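Local coordinates for protein putative sugar ABC transporter (Yersinia enterocolitica subsp. enterocolitica 8081, PDB 5ULB) that binds 5-methylseleno-ribose in both anomeric forms and probably serves as the periplasmic receptor of an ABC transporter for methylthioribose-like sugars, at residues A14-Q17 / G18-I22. Numbering follows the deposited sequence.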
ATOM      1  N   ALA A  14     -20.978 -22.568  -4.380  1.00 21.29           N
ATOM      2  CA  ALA A  14     -22.211 -23.107  -3.870  1.00 25.33           C
ATOM      3  C   ALA A  14     -22.069 -24.518  -3.256  1.00 24.19           C
ATOM      4  O   ALA A  14     -22.668 -24.808  -2.216  1.00 32.31           O
ATOM      5  CB  ALA A  14     -23.267 -23.078  -4.966  1.00 29.46           C
ATOM      6  N   LYS A  15     -21.204 -25.347  -3.829  1.00 22.46           N
ATOM      7  CA  LYS A  15     -21.065 -26.772  -3.428  1.00 28.06           C
ATOM      8  C   LYS A  15     -19.981 -26.965  -2.363  1.00 28.84           C
ATOM      9  O   LYS A  15     -19.805 -28.054  -1.832  1.00 30.82           O
ATOM     10  CB  LYS A  15     -20.683 -27.582  -4.683  1.00 32.85           C
ATOM     11  CG  LYS A  15     -19.155 -27.633  -4.997  1.00 40.99           C
ATOM     12  CD  LYS A  15     -18.697 -28.108  -6.414  1.00 42.31           C
ATOM     13  CE  LYS A  15     -19.156 -29.501  -6.834  1.00 55.98           C
ATOM     14  NZ  LYS A  15     -19.125 -29.628  -8.339  1.00 56.57           N
ATOM     15  N   HIS A  16     -19.264 -25.923  -2.008  1.00 22.76           N
ATOM     16  CA  HIS A  16     -18.164 -26.052  -1.055  1.00 23.86           C
ATOM     17  C   HIS A  16     -18.598 -26.534   0.317  1.00 26.18           C
ATOM     18  O   HIS A  16     -19.631 -26.074   0.782  1.00 27.24           O
ATOM     19  CB  HIS A  16     -17.459 -24.700  -0.968  1.00 24.42           C
ATOM     20  CG  HIS A  16     -16.142 -24.760  -0.284  1.00 20.91           C
ATOM     21  ND1 HIS A  16     -15.997 -24.523   1.059  1.00 22.34           N
ATOM     22  CD2 HIS A  16     -14.916 -25.085  -0.731  1.00 28.55           C
ATOM     23  CE1 HIS A  16     -14.716 -24.643   1.409  1.00 25.92           C
ATOM     24  NE2 HIS A  16     -14.032 -24.979   0.330  1.00 28.48           N
ATOM     25  N   GLN A  17     -17.820 -27.464   0.937  1.00 29.50           N
ATOM     26  CA  GLN A  17     -18.102 -27.945   2.360  1.00 35.24           C
ATOM     27  C   GLN A  17     -17.667 -26.877   3.351  1.00 27.49           C
ATOM     28  O   GLN A  17     -16.508 -26.686   3.573  1.00 35.56           O
ATOM     29  CB  GLN A  17     -17.347 -29.254   2.749  1.00 40.69           C
ATOM     30  CG  GLN A  17     -17.933 -30.600   2.296  1.00 66.12           C
ATOM     31  CD  GLN A  17     -17.712 -31.817   3.309  1.00 74.56           C
ATOM     32  OE1 GLN A  17     -16.584 -32.181   3.685  1.00 83.29           O
ATOM     33  NE2 GLN A  17     -18.818 -32.430   3.739  1.00 84.63           N
ATOM     34  N   GLY A  18     -18.594 -26.128   3.934  1.00 21.93           N
ATOM     35  CA  GLY A  18     -18.276 -25.124   4.915  1.00 23.00           C
ATOM     36  C   GLY A  18     -17.825 -23.829   4.228  1.00 19.72           C
ATOM     37  O   GLY A  18     -17.891 -23.707   2.976  1.00 18.57           O
ATOM     38  N   GLN A  19     -17.413 -22.842   5.019  1.00 17.12           N
ATOM     39  CA  GLN A  19     -17.000 -21.564   4.502  1.00 15.65           C
ATOM     40  C   GLN A  19     -15.763 -21.737   3.635  1.00 13.44           C
ATOM     41  O   GLN A  19     -14.836 -22.498   3.914  1.00 15.31           O
ATOM     42  CB  GLN A  19     -16.631 -20.478   5.596  1.00 19.37           C
ATOM     43  CG  GLN A  19     -17.758 -20.006   6.386  1.00 23.89           C
ATOM     44  CD  GLN A  19     -17.154 -18.901   7.232  1.00 22.32           C
ATOM     45  OE1 GLN A  19     -16.474 -19.253   8.180  1.00 23.84           O
ATOM     46  NE2 GLN A  19     -17.355 -17.623   6.886  1.00 25.66           N
ATOM     47  N   ILE A  20     -15.736 -20.932   2.560  1.00 13.05           N
ATOM     48  CA  ILE A  20     -14.480 -20.702   1.835  1.00 12.18           C
ATOM     49  C   ILE A  20     -13.518 -19.999   2.798  1.00 11.56           C
ATOM     50  O   ILE A  20     -13.916 -19.040   3.458  1.00 14.33           O
ATOM     51  CB  ILE A  20     -14.763 -19.895   0.587  1.00 14.00           C
ATOM     52  CG1 ILE A  20     -15.617 -20.664  -0.453  1.00 21.72           C
ATOM     53  CG2 ILE A  20     -13.481 -19.329  -0.025  1.00 15.55           C
ATOM     54  CD1 ILE A  20     -14.945 -21.723  -1.095  1.00 24.94           C
ATOM     55  N   LYS A  21     -12.261 -20.462   2.833  1.00 11.78           N
ATOM     56  CA  LYS A  21     -11.269 -19.910   3.755  1.00 11.66           C
ATOM     57  C   LYS A  21     -10.108 -19.307   2.982  1.00 10.51           C
ATOM     58  O   LYS A  21      -9.533 -19.990   2.092  1.00 11.31           O
ATOM     59  CB  LYS A  21     -10.803 -20.987   4.735  1.00 16.81           C
ATOM     60  CG  LYS A  21     -11.950 -21.664   5.430  1.00 20.99           C
ATOM     61  CD  LYS A  21     -11.666 -22.914   6.209  1.00 27.18           C
ATOM     62  CE  LYS A  21     -13.014 -23.395   6.777  1.00 37.95           C
ATOM     63  NZ  LYS A  21     -13.929 -24.062   5.786  1.00 34.82           N
ATOM     64  N   ILE A  22      -9.749 -18.074   3.331  1.00 10.96           N
ATOM     65  CA  ILE A  22      -8.691 -17.328   2.697  1.00 10.52           C
ATOM     66  C   ILE A  22      -7.623 -16.957   3.749  1.00 10.23           C
ATOM     67  O   ILE A  22      -7.990 -16.482   4.838  1.00 12.67           O
ATOM     68  CB  ILE A  22      -9.226 -16.018   2.067  1.00 11.04           C
ATOM     69  CG1 ILE A  22     -10.430 -16.298   1.185  1.00 12.74           C
ATOM     70  CG2 ILE A  22      -8.139 -15.272   1.325  1.00 12.44           C
ATOM     71  CD1 ILE A  22     -10.290 -17.174   0.010  1.00 14.10           C
TER
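The H16 imidazole reaches forward along the chain, its edge to G18 O and one face against I20, in a local contact round the turn between helix 11-14 and strand 21-26, at the surface of one lobe of the periplasmic binding protein fold. Its CG lies anti to the backbone N (chi1 -167°), which directs the ring toward the residues that follow. There ND1 donates a nearly straight hydrogen bond to G18 O, 2.8 Å long with an angle of 170° at the hydrogen. The acceptor lies in the plane of the imidazole, whereas ND1 sits well above the plane of the G18 carbonyl, 52° out of it. CE1 of H16 approaches Q19 O obliquely at 3.3 Å.

One face of the same ring receives I20: CD1 stands over the centre, 3.4 Å from the centroid, in a CH-pi contact. The methyl lies close to the ring normal, slightly nearer CG and CD2 of H16 than the two nitrogens. G18 has a positive phi, a conformation that favours glycine.

Beyond the ring, K21 NZ bends back to hydrogen-bond Q19 O, 2.6 Å away, in the plane of that carbonyl and on a lone pair.

Both nitrogens of H16 are engaged, since NE2 hydrogen-bonds to D77 OD1; with ND1 a donor and NE2 facing a carboxylate, the imidazole is probably protonated at both. D77 OD2 accepts the backbone N of K21, and one carboxylate thereby ties the turn to the start of the strand. I20 also packs on F50 and on I277 of helix 262-278, and its backbone pairs with K51, where strand 21-26 takes its place between parallel strands 51-56 and 78-82; L28 of the sugar pocket follows the far end of this strand.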